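Side-chain contacts in DNA-binding protein HU (Thermus thermophilus HB8, PDB 5EKA), which wraps and stabilises DNA as a homodimeric histone-like protein, guarding it against denaturation under extreme environmental conditions: residues Ala9-Val12 with Asp13-Ala16; Val37-Ala40 with Leu41-Ser45. One frame throughout, in Å; residues are numbered along the deposited sequence.

Contact 1 lies within helix 8-19 and contact 2 covers the last turns of helix 23-42 and the turn after it. The two helices follow each other in the chain, yet the contact centres are 25 Å apart, on opposite sides of the chain's centre, and do not touch. Both are partly buried, and each has a buried apolar face packed against the second subunit: Leu11 of contact 1 and Val37 of contact 2 are partners across the dimer. Contact 1 differs by its aspartates, paired with lysines on the outer side of a regular helix. Contact 2 differs by its Schellman cap, where the chain leaves the helix toward strand 46-49.

Contact 1: Ala9-Val12 with Asp13-Ala16; sequences ADLV and DQVA
Gln14 lays its aliphatic stem against the backbone one turn back, CG 3.3 Å from Asp10 O. With CG beside its own backbone N (chi1 -72°) and the chain extended beyond it (chi2 176°), the stem runs back toward the start of the helix. The Gln14 side chain crosses that of Leu11 at a slant, its amide oxygen OE1 3.8 Å from Leu11 CD2. Both side chains also rest on Val6 of strand 5-7, while Gln14 meets Lys36 and Leu11 meets Val37, both of the second subunit. Cutting Gln14 back to an alanine is likely to strip the aliphatic cover from Asp10 O and open a gap between Leu11, Val6 and Lys36 of the second subunit. Residues 9-16 make up most of amphipathic helix 8-19, the first of two helices that fold into a helical hairpin within each subunit; two such hairpins interlock in the HU dimer. The backbone closes in i to i+4 bonds, such as Val15 N to Leu11 O at 2.8 Å. Val15 CG2 crowds the same carbonyl, 3.2 Å from Leu11 O, and the valine continues onto Val26 of helix 23-42 and Ala32 of the second subunit. Val12 packs on helix 23-42 too, against Val26 and the lysines Lys23 and Lys27. On the acidic side, Asp13 has CG beside its backbone N (chi1 -73°), which folds the carboxylate back past Ala9 O. A water donates to Ala9 O at 2.9 Å and, weakly, to Asp13 OD1 at 3.3 Å, bridging the two. Asp10 OD1 and Asp13 OD2 are 5.2 Å apart; salt bridges from Lys3 to Asp10 and from Lys23 to Asp13 probably ease the repulsion between these carboxylates.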
ATOM      1  N   ALA A   9      10.044  -8.360   3.229  1.00 20.48           N
ATOM      2  CA  ALA A   9      10.709  -9.131   4.261  1.00 22.02           C
ATOM      3  C   ALA A   9      11.171  -8.248   5.442  1.00 21.94           C
ATOM      4  O   ALA A   9      11.017  -8.646   6.626  1.00 22.81           O
ATOM      5  CB  ALA A   9      11.887  -9.893   3.651  1.00 23.38           C
ATOM      6  N   ASP A  10      11.743  -7.068   5.164  1.00 21.20           N
ATOM      7  CA  ASP A  10      12.120  -6.152   6.246  1.00 21.64           C
ATOM      8  C   ASP A  10      10.904  -5.730   7.062  1.00 20.36           C
ATOM      9  O   ASP A  10      10.985  -5.654   8.263  1.00 21.40           O
ATOM     10  CB  ASP A  10      12.765  -4.883   5.735  1.00 22.01           C
ATOM     11  CG  ASP A  10      14.127  -5.120   5.109  1.00 24.44           C
ATOM     12  OD1 ASP A  10      14.849  -6.043   5.570  1.00 26.31           O
ATOM     13  OD2 ASP A  10      14.476  -4.369   4.148  1.00 25.27           O
ATOM     14  N   LEU A  11       9.809  -5.434   6.373  1.00 19.60           N
ATOM     15  CA  LEU A  11       8.580  -5.019   7.052  1.00 19.61           C
ATOM     16  C   LEU A  11       7.992  -6.097   7.944  1.00 20.30           C
ATOM     17  O   LEU A  11       7.529  -5.788   9.028  1.00 20.11           O
ATOM     18  CB  LEU A  11       7.556  -4.519   6.041  1.00 18.95           C
ATOM     19  CG  LEU A  11       7.893  -3.153   5.435  1.00 19.70           C
ATOM     20  CD1 LEU A  11       6.997  -2.887   4.241  1.00 20.20           C
ATOM     21  CD2 LEU A  11       7.794  -1.998   6.435  1.00 20.51           C
ATOM     22  N   VAL A  12       8.029  -7.346   7.501  1.00 21.42           N
ATOM     23  CA  VAL A  12       7.591  -8.477   8.351  1.00 23.15           C
ATOM     24  C   VAL A  12       8.395  -8.465   9.640  1.00 24.18           C
ATOM     25  O   VAL A  12       7.866  -8.592  10.727  1.00 24.88           O
ATOM     26  CB  VAL A  12       7.727  -9.838   7.602  1.00 24.15           C
ATOM     27  CG1 VAL A  12       7.664 -11.035   8.547  1.00 26.76           C
ATOM     28  CG2 VAL A  12       6.697  -9.948   6.479  1.00 23.66           C
ATOM     29  N   ASP A  13       9.710  -8.346   9.527  1.00 24.62           N
ATOM     30  CA  ASP A  13      10.557  -8.314  10.713  1.00 26.63           C
ATOM     31  C   ASP A  13      10.257  -7.133  11.627  1.00 25.18           C
ATOM     32  O   ASP A  13      10.205  -7.296  12.844  1.00 27.42           O
ATOM     33  CB  ASP A  13      12.008  -8.303  10.283  1.00 28.96           C
ATOM     34  CG  ASP A  13      12.458  -9.659   9.737  1.00 33.84           C
ATOM     35  OD1 ASP A  13      11.840 -10.685  10.081  1.00 37.68           O
ATOM     36  OD2 ASP A  13      13.459  -9.713   8.972  1.00 38.01           O
ATOM     37  N   GLN A  14      10.069  -5.946  11.053  1.00 22.74           N
ATOM     38  CA  GLN A  14       9.787  -4.751  11.828  1.00 22.88           C
ATOM     39  C   GLN A  14       8.441  -4.868  12.522  1.00 22.19           C
ATOM     40  O   GLN A  14       8.313  -4.520  13.661  1.00 23.02           O
ATOM     41  CB  GLN A  14       9.769  -3.528  10.919  1.00 21.84           C
ATOM     42  CG  GLN A  14      11.144  -3.135  10.423  1.00 22.42           C
ATOM     43  CD  GLN A  14      11.128  -1.987   9.450  1.00 24.05           C
ATOM     44  OE1 GLN A  14      10.143  -1.333   9.287  1.00 24.29           O
ATOM     45  NE2 GLN A  14      12.257  -1.782   8.750  1.00 25.81           N
ATOM     46  N   VAL A  15       7.455  -5.398  11.817  1.00 21.53           N
ATOM     47  CA  VAL A  15       6.118  -5.568  12.386  1.00 21.92           C
ATOM     48  C   VAL A  15       6.094  -6.659  13.466  1.00 24.63           C
ATOM     49  O   VAL A  15       5.471  -6.484  14.516  1.00 25.89           O
ATOM     50  CB  VAL A  15       5.032  -5.848  11.305  1.00 21.18           C
ATOM     51  CG1 VAL A  15       3.693  -6.129  11.986  1.00 21.96           C
ATOM     52  CG2 VAL A  15       4.856  -4.691  10.330  1.00 20.68           C
ATOM     53  N   ALA A  16       6.754  -7.792  13.229  1.00 24.67           N
ATOM     54  CA  ALA A  16       6.882  -8.818  14.275  1.00 27.03           C
ATOM     55  C   ALA A  16       7.459  -8.227  15.556  1.00 28.25           C
ATOM     56  O   ALA A  16       6.948  -8.432  16.663  1.00 29.30           O
ATOM     57  CB  ALA A  16       7.734  -9.985  13.783  1.00 28.29           C
TER
HETATM   58  O   HOH W   1      11.277 -11.524   6.953  1.00 32.09           O

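Contact 2: Val37-Ala40 with Leu41-Ser45; sequences VEEA and LANGS
Ala40 and Ser45 close the C-terminal end of helix 23-42 in a Schellman motif: Ser45 N bonds to Ala40 O at 2.9 Å, and Gly44 N reaches back to Leu41 O at 3.0 Å. Gly44 makes the reversal with a positive phi of 90°, where any CB would collide with the carbonyl O of Asn43, so glycine is called for. Asn43 N is shared between Glu39 O and, weakly, Ala40 O at 3.2 Å, so the last turn has more than one grip on the Ala40 oxygen. Further back the bonding is ordinary helix, Leu41 N to Val37 O at 3.0 Å, then Ala42 N to Glu38 O.

Apolar contacts line the buried side. Val37 and Leu41 lie alongside each other and point the same way, CG1 of Val37 4.0 Å from CD1 of Leu41. Leu41 CG sits beside its own backbone N (chi1 -68°), which turns the side chain back along the helix past Val37 O. In the HU dimer this face is covered by the second subunit, Leu11 of which meets Val37 and Val94 of which meets Leu41. Across the cap, the methyl of Ala40 rests on Ser45, the two CB atoms 3.9 Å apart.

The polar side chains Asn43 and Ser45 lie close to the last-turn carbonyls. Asn43 folds its amide back over the last turn, with ND2 3.5 Å from Glu39 O but badly angled for a hydrogen bond. Ser45 OG instead hydrogen-bonds Lys3 O of the second subunit, while its CB lies 3.2 Å from Ala40 O.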
ATOM      1  N   VAL A  37      -5.964  -6.870  -1.284  1.00 16.43           N
ATOM      2  CA  VAL A  37      -5.975  -5.546  -1.919  1.00 15.62           C
ATOM      3  C   VAL A  37      -6.053  -5.787  -3.425  1.00 15.75           C
ATOM      4  O   VAL A  37      -6.874  -5.173  -4.072  1.00 15.23           O
ATOM      5  CB  VAL A  37      -4.796  -4.658  -1.480  1.00 16.31           C
ATOM      6  CG1 VAL A  37      -4.706  -3.371  -2.320  1.00 16.47           C
ATOM      7  CG2 VAL A  37      -4.939  -4.372   0.025  1.00 16.23           C
ATOM      8  N   GLU A  38      -5.193  -6.648  -3.954  1.00 16.49           N
ATOM      9  CA  GLU A  38      -5.278  -7.007  -5.360  1.00 17.74           C
ATOM     10  C   GLU A  38      -6.659  -7.442  -5.845  1.00 17.84           C
ATOM     11  O   GLU A  38      -7.093  -7.011  -6.910  1.00 18.65           O
ATOM     12  CB  GLU A  38      -4.248  -8.118  -5.677  1.00 20.23           C
ATOM     13  CG  GLU A  38      -4.068  -8.475  -7.116  1.00 24.96           C
ATOM     14  CD  GLU A  38      -2.881  -9.402  -7.296  1.00 28.82           C
ATOM     15  OE1 GLU A  38      -3.029 -10.617  -7.063  1.00 35.24           O
ATOM     16  OE2 GLU A  38      -1.799  -8.893  -7.657  1.00 36.03           O
ATOM     17  N   GLU A  39      -7.273  -8.355  -5.116  1.00 17.27           N
ATOM     18  CA  GLU A  39      -8.568  -8.892  -5.465  1.00 19.02           C
ATOM     19  C   GLU A  39      -9.578  -7.755  -5.530  1.00 16.69           C
ATOM     20  O   GLU A  39     -10.372  -7.657  -6.464  1.00 17.90           O
ATOM     21  CB  GLU A  39      -8.972  -9.883  -4.394  1.00 21.23           C
ATOM     22  CG  GLU A  39     -10.275 -10.574  -4.641  1.00 25.23           C
ATOM     23  CD  GLU A  39     -10.681 -11.423  -3.436  1.00 30.84           C
ATOM     24  OE1 GLU A  39      -9.819 -12.172  -2.907  1.00 32.95           O
ATOM     25  OE2 GLU A  39     -11.854 -11.308  -3.011  1.00 34.63           O
ATOM     26  N   ALA A  40      -9.561  -6.896  -4.513  1.00 16.37           N
ATOM     27  CA  ALA A  40     -10.492  -5.766  -4.498  1.00 15.94           C
ATOM     28  C   ALA A  40     -10.318  -4.830  -5.698  1.00 15.64           C
ATOM     29  O   ALA A  40     -11.303  -4.424  -6.324  1.00 15.39           O
ATOM     30  CB  ALA A  40     -10.386  -5.006  -3.176  1.00 16.33           C
ATOM     31  N   LEU A  41      -9.079  -4.478  -6.008  1.00 16.03           N
ATOM     32  CA  LEU A  41      -8.812  -3.658  -7.181  1.00 16.66           C
ATOM     33  C   LEU A  41      -9.224  -4.326  -8.505  1.00 17.02           C
ATOM     34  O   LEU A  41      -9.780  -3.676  -9.396  1.00 18.74           O
ATOM     35  CB  LEU A  41      -7.348  -3.235  -7.202  1.00 17.03           C
ATOM     36  CG  LEU A  41      -6.946  -2.260  -6.086  1.00 16.12           C
ATOM     37  CD1 LEU A  41      -5.445  -2.101  -6.065  1.00 17.17           C
ATOM     38  CD2 LEU A  41      -7.645  -0.912  -6.213  1.00 18.39           C
ATOM     39  N   ALA A  42      -9.029  -5.636  -8.578  1.00 17.50           N
ATOM     40  CA  ALA A  42      -9.442  -6.400  -9.771  1.00 18.24           C
ATOM     41  C   ALA A  42     -10.972  -6.343  -9.971  1.00 18.13           C
ATOM     42  O   ALA A  42     -11.459  -6.357 -11.103  1.00 19.22           O
ATOM     43  CB  ALA A  42      -8.948  -7.830  -9.672  1.00 18.59           C
ATOM     44  N   ASN A  43     -11.735  -6.242  -8.878  1.00 17.11           N
ATOM     45  CA  ASN A  43     -13.177  -6.092  -8.939  1.00 17.47           C
ATOM     46  C   ASN A  43     -13.657  -4.682  -9.212  1.00 18.62           C
ATOM     47  O   ASN A  43     -14.858  -4.471  -9.396  1.00 19.52           O
ATOM     48  CB  ASN A  43     -13.839  -6.594  -7.640  1.00 17.77           C
ATOM     49  CG  ASN A  43     -13.768  -8.080  -7.484  1.00 18.01           C
ATOM     50  OD1 ASN A  43     -13.796  -8.820  -8.479  1.00 18.74           O
ATOM     51  ND2 ASN A  43     -13.741  -8.555  -6.222  1.00 19.30           N
ATOM     52  N   GLY A  44     -12.743  -3.729  -9.132  1.00 18.09           N
ATOM     53  CA  GLY A  44     -13.028  -2.331  -9.315  1.00 19.30           C
ATOM     54  C   GLY A  44     -13.395  -1.587  -8.051  1.00 19.22           C
ATOM     55  O   GLY A  44     -13.885  -0.459  -8.143  1.00 20.30           O
ATOM     56  N   SER A  45     -13.154  -2.214  -6.914  1.00 18.06           N
ATOM     57  CA  SER A  45     -13.328  -1.568  -5.601  1.00 19.08           C
ATOM     58  C   SER A  45     -12.289  -0.450  -5.425  1.00 19.27           C
ATOM     59  O   SER A  45     -11.166  -0.528  -5.972  1.00 19.66           O
ATOM     60  CB  SER A  45     -13.184  -2.596  -4.469  1.00 18.85           C
ATOM     61  OG  SER A  45     -14.225  -3.585  -4.540  1.00 19.27           O
TER